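Local coordinates for beta-1,4-mannanase (Aplysia kurodai, PDB 3VUP), which probably hydrolyses the beta-1,4-mannosidic bonds of mannan in the digestive fluid of the sea hare, using a TIM-barrel glycoside hydrolase domain, at residues Y310-G315 and K341-K346; R15-G20 and A317-W322. All coordinates share one frame; numbering follows the deposited sequence. Where two conformers were deposited one is given.

Interaction 1. Residues Y310-G315 and K341-K346. With SO4 (sulfate ion), chain E.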
loop_
_atom_site.group_PDB
_atom_site.type_symbol
_atom_site.label_atom_id
_atom_site.label_comp_id
_atom_site.label_asym_id
_atom_site.label_seq_id
_atom_site.Cartn_x
_atom_site.Cartn_y
_atom_site.Cartn_z
ATOM N N TYR A 310 -18.650 8.719 1.342
ATOM C CA TYR A 310 -18.564 8.292 2.732
ATOM C C TYR A 310 -17.143 8.491 3.252
ATOM O O TYR A 310 -16.929 9.055 4.325
ATOM C CB TYR A 310 -19.002 6.832 2.912
ATOM C CG TYR A 310 -19.072 6.470 4.370
ATOM C CD1 TYR A 310 -17.926 6.138 5.075
ATOM C CD2 TYR A 310 -20.273 6.527 5.067
ATOM C CE1 TYR A 310 -17.973 5.867 6.422
ATOM C CE2 TYR A 310 -20.334 6.240 6.420
ATOM C CZ TYR A 310 -19.177 5.917 7.094
ATOM O OH TYR A 310 -19.247 5.642 8.438
ATOM N N VAL A 311 -16.162 8.015 2.499
ATOM C CA VAL A 311 -14.783 8.125 2.943
ATOM C C VAL A 311 -14.407 9.596 3.135
ATOM O O VAL A 311 -13.853 9.981 4.168
ATOM C CB VAL A 311 -13.809 7.436 1.962
ATOM C CG1 VAL A 311 -12.387 7.637 2.407
ATOM C CG2 VAL A 311 -14.115 5.950 1.846
ATOM N N TYR A 312 -14.754 10.418 2.152
ATOM C CA TYR A 312 -14.423 11.833 2.200
ATOM C C TYR A 312 -15.047 12.524 3.417
ATOM O O TYR A 312 -14.423 13.384 4.041
ATOM C CB TYR A 312 -14.876 12.528 0.904
ATOM C CG TYR A 312 -14.302 13.920 0.781
ATOM C CD1 TYR A 312 -13.096 14.144 0.118
ATOM C CD2 TYR A 312 -14.942 15.010 1.362
ATOM C CE1 TYR A 312 -12.550 15.412 0.037
ATOM C CE2 TYR A 312 -14.404 16.272 1.282
ATOM C CZ TYR A 312 -13.208 16.468 0.624
ATOM O OH TYR A 312 -12.664 17.734 0.558
ATOM N N ASN A 313 -16.281 12.135 3.736
ATOM C CA ASN A 313 -17.084 12.787 4.767
ATOM C C ASN A 313 -16.860 12.265 6.181
ATOM O O ASN A 313 -17.464 12.789 7.120
ATOM C CB ASN A 313 -18.579 12.663 4.447
ATOM C CG ASN A 313 -19.002 13.499 3.262
ATOM O OD1 ASN A 313 -18.406 14.538 2.970
ATOM N ND2 ASN A 313 -20.045 13.057 2.577
ATOM N N HIS A 314 -16.012 11.245 6.342
ATOM C CA HIS A 314 -15.807 10.638 7.654
ATOM C C HIS A 314 -14.374 10.689 8.153
ATOM O O HIS A 314 -13.934 9.814 8.894
ATOM C CB HIS A 314 -16.393 9.228 7.706
ATOM C CG HIS A 314 -17.883 9.230 7.645
ATOM N ND1 HIS A 314 -18.568 9.374 6.459
ATOM C CD2 HIS A 314 -18.818 9.178 8.620
ATOM C CE1 HIS A 314 -19.865 9.387 6.705
ATOM N NE2 HIS A 314 -20.045 9.261 8.007
ATOM N N GLY A 315 -13.653 11.735 7.765
ATOM C CA GLY A 315 -12.382 12.053 8.398
ATOM C C GLY A 315 -11.180 11.314 7.855
ATOM O O GLY A 315 -10.059 11.530 8.321
ATOM N N LYS A 341 -14.804 18.580 -4.098
ATOM C CA LYS A 341 -14.975 18.789 -2.666
ATOM C C LYS A 341 -13.711 19.358 -2.050
ATOM O O LYS A 341 -12.599 18.997 -2.447
ATOM C CB LYS A 341 -15.351 17.487 -1.965
ATOM C CG LYS A 341 -16.632 16.886 -2.472
ATOM C CD LYS A 341 -17.138 15.702 -1.654
ATOM C CE LYS A 341 -17.685 16.120 -0.298
ATOM N NZ LYS A 341 -18.886 16.987 -0.432
ATOM N N THR A 342 -13.869 20.238 -1.067
ATOM C CA THR A 342 -12.707 20.913 -0.506
ATOM C C THR A 342 -12.624 20.894 1.023
ATOM O O THR A 342 -11.566 21.179 1.573
ATOM C CB THR A 342 -12.603 22.371 -1.010
ATOM O OG1 THR A 342 -13.828 23.052 -0.726
ATOM C CG2 THR A 342 -12.334 22.412 -2.517
ATOM N N SER A 343 -13.708 20.533 1.711
ATOM C CA SER A 343 -13.750 20.636 3.170
ATOM C C SER A 343 -12.832 19.667 3.922
ATOM O O SER A 343 -12.469 19.921 5.072
ATOM C CB SER A 343 -15.179 20.481 3.684
ATOM O OG SER A 343 -15.655 19.161 3.496
ATOM N N ASN A 344 -12.472 18.560 3.281
ATOM C CA ASN A 344 -11.537 17.600 3.857
ATOM C C ASN A 344 -10.381 17.403 2.892
ATOM O O ASN A 344 -9.978 16.277 2.606
ATOM C CB ASN A 344 -12.243 16.273 4.153
ATOM C CG ASN A 344 -11.331 15.249 4.837
ATOM O OD1 ASN A 344 -10.340 15.599 5.491
ATOM N ND2 ASN A 344 -11.667 13.976 4.685
ATOM N N GLY A 345 -9.849 18.516 2.400
ATOM C CA GLY A 345 -8.746 18.500 1.458
ATOM C C GLY A 345 -9.176 18.664 0.014
ATOM O O GLY A 345 -10.215 18.154 -0.402
ATOM N N LYS A 346 -8.358 19.376 -0.751
ATOM C CA LYS A 346 -8.598 19.577 -2.167
ATOM C C LYS A 346 -8.052 18.390 -2.960
ATOM O O LYS A 346 -7.067 17.769 -2.570
ATOM C CB LYS A 346 -7.913 20.872 -2.593
ATOM C CG LYS A 346 -8.010 21.226 -4.058
ATOM C CD LYS A 346 -7.142 22.433 -4.364
ATOM C CE LYS A 346 -7.204 22.790 -5.833
ATOM N NZ LYS A 346 -6.379 23.996 -6.107
HETATM S S SO4 E . -17.504 20.154 0.469
HETATM O O1 SO4 E . -17.348 19.039 1.401
HETATM O O2 SO4 E . -16.241 20.871 0.317
HETATM O O3 SO4 E . -17.972 19.648 -0.815
HETATM O O4 SO4 E . -18.512 21.056 1.029
HETATM O O HOH W 1 -8.810 13.934 7.226
#

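Interaction 2. Residues R15-G20 and A317-W322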
loop_
_atom_site.group_PDB
_atom_site.type_symbol
_atom_site.label_atom_id
_atom_site.label_comp_id
_atom_site.label_asym_id
_atom_site.label_seq_id
_atom_site.Cartn_x
_atom_site.Cartn_y
_atom_site.Cartn_z
ATOM N N ARG A 15 -3.814 21.413 1.827
ATOM C CA ARG A 15 -4.266 20.113 2.291
ATOM C C ARG A 15 -4.892 19.385 1.121
ATOM O O ARG A 15 -5.710 19.957 0.398
ATOM C CB ARG A 15 -5.257 20.280 3.441
ATOM C CG ARG A 15 -5.770 18.984 4.028
ATOM C CD ARG A 15 -6.306 19.217 5.421
ATOM N NE ARG A 15 -7.414 18.328 5.743
ATOM C CZ ARG A 15 -8.112 18.393 6.872
ATOM N NH1 ARG A 15 -9.112 17.550 7.083
ATOM N NH2 ARG A 15 -7.807 19.301 7.789
ATOM N N VAL A 16 -4.507 18.126 0.940
ATOM C CA VAL A 16 -4.964 17.340 -0.199
ATOM C C VAL A 16 -5.630 16.056 0.287
ATOM O O VAL A 16 -5.156 15.430 1.239
ATOM C CB VAL A 16 -3.784 17.019 -1.178
ATOM C CG1 VAL A 16 -2.672 16.262 -0.474
ATOM C CG2 VAL A 16 -4.246 16.252 -2.400
ATOM N N PHE A 17 -6.723 15.675 -0.373
ATOM C CA PHE A 17 -7.358 14.381 -0.173
ATOM C C PHE A 17 -6.932 13.490 -1.329
ATOM O O PHE A 17 -7.000 13.912 -2.486
ATOM C CB PHE A 17 -8.880 14.544 -0.148
ATOM C CG PHE A 17 -9.633 13.259 0.075
ATOM C CD1 PHE A 17 -9.963 12.829 1.360
ATOM C CD2 PHE A 17 -10.019 12.479 -1.005
ATOM C CE1 PHE A 17 -10.662 11.644 1.562
ATOM C CE2 PHE A 17 -10.717 11.307 -0.817
ATOM C CZ PHE A 17 -11.047 10.887 0.474
ATOM N N LEU A 18 -6.482 12.273 -1.025
ATOM C CA LEU A 18 -5.992 11.376 -2.064
ATOM C C LEU A 18 -7.141 10.549 -2.626
ATOM O O LEU A 18 -7.678 9.675 -1.947
ATOM C CB LEU A 18 -4.900 10.464 -1.507
ATOM C CG LEU A 18 -3.712 11.188 -0.865
ATOM C CD1 LEU A 18 -2.754 10.198 -0.242
ATOM C CD2 LEU A 18 -2.986 12.033 -1.888
ATOM N N SER A 19 -7.521 10.828 -3.867
ATOM C CA SER A 19 -8.671 10.191 -4.487
ATOM C C SER A 19 -8.253 9.461 -5.753
ATOM O O SER A 19 -7.647 10.059 -6.645
ATOM C CB SER A 19 -9.695 11.259 -4.869
ATOM O OG SER A 19 -10.766 10.666 -5.575
ATOM N N GLY A 20 -8.577 8.180 -5.863
ATOM C CA GLY A 20 -8.231 7.475 -7.075
ATOM C C GLY A 20 -8.521 6.007 -6.933
ATOM O O GLY A 20 -9.578 5.604 -6.433
ATOM N N ALA A 317 -8.305 10.168 5.008
ATOM C CA ALA A 317 -7.345 10.992 4.280
ATOM C C ALA A 317 -7.293 10.702 2.783
ATOM O O ALA A 317 -6.694 11.459 2.020
ATOM C CB ALA A 317 -5.962 10.820 4.889
ATOM N N GLY A 318 -7.918 9.612 2.362
ATOM C CA GLY A 318 -7.929 9.241 0.966
ATOM C C GLY A 318 -8.835 8.056 0.715
ATOM O O GLY A 318 -9.235 7.366 1.657
ATOM N N ALA A 319 -9.148 7.832 -0.558
ATOM C CA ALA A 319 -10.032 6.762 -0.997
ATOM C C ALA A 319 -9.499 6.233 -2.314
ATOM O O ALA A 319 -9.443 6.969 -3.306
ATOM C CB ALA A 319 -11.449 7.294 -1.203
ATOM N N TRP A 320 -9.111 4.957 -2.316
ATOM C CA TRP A 320 -8.652 4.283 -3.529
ATOM C C TRP A 320 -9.518 3.049 -3.758
ATOM O O TRP A 320 -9.456 2.084 -2.981
ATOM C CB TRP A 320 -7.184 3.840 -3.429
ATOM C CG TRP A 320 -6.202 4.921 -3.094
ATOM C CD1 TRP A 320 -6.284 6.237 -3.411
ATOM C CD2 TRP A 320 -4.977 4.761 -2.371
ATOM N NE1 TRP A 320 -5.187 6.912 -2.926
ATOM C CE2 TRP A 320 -4.367 6.025 -2.288
ATOM C CE3 TRP A 320 -4.339 3.669 -1.794
ATOM C CZ2 TRP A 320 -3.147 6.223 -1.642
ATOM C CZ3 TRP A 320 -3.133 3.868 -1.149
ATOM C CH2 TRP A 320 -2.546 5.130 -1.081
ATOM N N SER A 321 -10.325 3.070 -4.815
ATOM C CA SER A 321 -11.158 1.915 -5.134
ATOM C C SER A 321 -10.323 0.783 -5.756
ATOM O O SER A 321 -9.186 0.996 -6.207
ATOM C CB SER A 321 -12.312 2.325 -6.049
ATOM O OG SER A 321 -11.833 2.979 -7.207
ATOM N N TRP A 322 -10.890 -0.421 -5.772
ATOM C CA TRP A 322 -10.169 -1.619 -6.196
ATOM C C TRP A 322 -10.408 -2.035 -7.654
ATOM O O TRP A 322 -11.534 -2.331 -8.048
ATOM C CB TRP A 322 -10.522 -2.796 -5.267
ATOM C CG TRP A 322 -9.877 -4.062 -5.729
ATOM C CD1 TRP A 322 -10.504 -5.153 -6.257
ATOM C CD2 TRP A 322 -8.469 -4.341 -5.780
ATOM N NE1 TRP A 322 -9.574 -6.101 -6.622
ATOM C CE2 TRP A 322 -8.320 -5.630 -6.336
ATOM C CE3 TRP A 322 -7.324 -3.634 -5.393
ATOM C CZ2 TRP A 322 -7.070 -6.229 -6.520
ATOM C CZ3 TRP A 322 -6.076 -4.231 -5.580
ATOM C CH2 TRP A 322 -5.963 -5.517 -6.141
HETATM O O HOH W 2 -6.058 13.886 3.213
#

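Interaction 1. Residues Y310-G315 and K341-K346
Tyr312, on the last turns of helix 304-313, reaches into the turn formed by Lys341-Lys346, in the loop that follows helix 324-338. Its CG stands anti to the backbone N (chi1 -168°), which carries the ring away from the helix and between two aliphatic groups. Lys341 CB lies over one face, 3.9 Å from the ring centroid of Tyr312, and Asn344 CB lies over the opposite face at the same distance; each is 26-27° off the ring normal, a CH-pi contact over the face, offset toward the rim. Farther along, the Lys341 chain, bent at chi3 and chi4, slides back along the ring toward the helix, CE ending 3.4 Å from Tyr312 CD2, off that rim. The phenol oxygen is gripped twice: it donates to a lone pair of Gly345 O (OH to O 2.7 Å) and accepts from the backbone N of Asn344 (N to OH 2.9 Å). Asn344 ND2 donates to a lone pair of Tyr312 O at 2.9 Å and also to Tyr316 O, while OD1 accepts from Arg15; a water lies within hydrogen-bonding distance of both OD1 and Gly315 O. A phenylalanine in place of Tyr312 would lose both hydroxyl bonds, which would probably loosen the turn. A sulfate, probably from the crystallisation liquor, binds beside the turn through Lys341 NZ (to O3, 2.8 Å), the backbone N atoms of Thr342 and Ser343, and Ser343 OG. Together, the hydroxyl's two bonds and the amide bond to the helix carbonyl fix the tip of the ring and the position of the turn.

Interaction 2. Residues R15-G20 and A317-W322
The Phe17 ring takes Gly318 CA over one face, 3.8 Å from its centroid and 20° off the ring normal, while the Trp320 indole has Gly20 N at its edge, in plane. These rings flank the seam of a TIM barrel, where the first strand, 18-22, pairs in parallel with the eighth, 318-322, and closes the cylinder. The segment axes approach to 4.6 Å at an angle of 15°, with Leu18, Ser19 and Gly20 registered against Gly318, Ala319 and Trp320. Phe17 holds CG anti to its backbone N, which sends the ring under Gly318 until CZ is 4.0 Å from Ala319 CB; Val311 of helix 304-313 also packs on this ring. Leu18 and Trp320 point to the face opposite Ser19 and Ala319, and there Leu18 CB meets the indole NE1. A CB modelled on Gly318 would fall 2.8 Å from Leu18 O, a clash. Four backbone bonds stitch the seam, alternating in direction: Leu18 N to Ala317 O, Ala319 N to Leu18 O, Gly20 N to Ala319 O and Ser321 N to Gly20 O. The shortest, Ala319 N to Leu18 O at 2.7 Å, runs nearly along the carbonyl axis, with a C=O...N angle of 173°.

In the fold
Interactions 1 and 2 have centres about 9 Å apart and touch directly. Helix 304-313 is followed, after a short loop, by strand 318-322, so the two contacts involve consecutive elements. Their cross-links run through Arg15: its NH1 lies 2.8 Å from Asn344 OD1, and its O lies 2.9 Å from Lys346 N, both probable hydrogen bonds. Packing adds to this, with Val311 CG1 3.3 Å from Gly318 O, and the rings of Tyr312 and Phe17 meet at about 55°. The sulfate belongs to interaction 1 alone, on Lys341-Ser343. TIM-barrel active sites generally lie at the C-terminal strand ends, whereas these ties gather at the N-terminal ends of 18-22 and 318-322, probably away from the catalytic site.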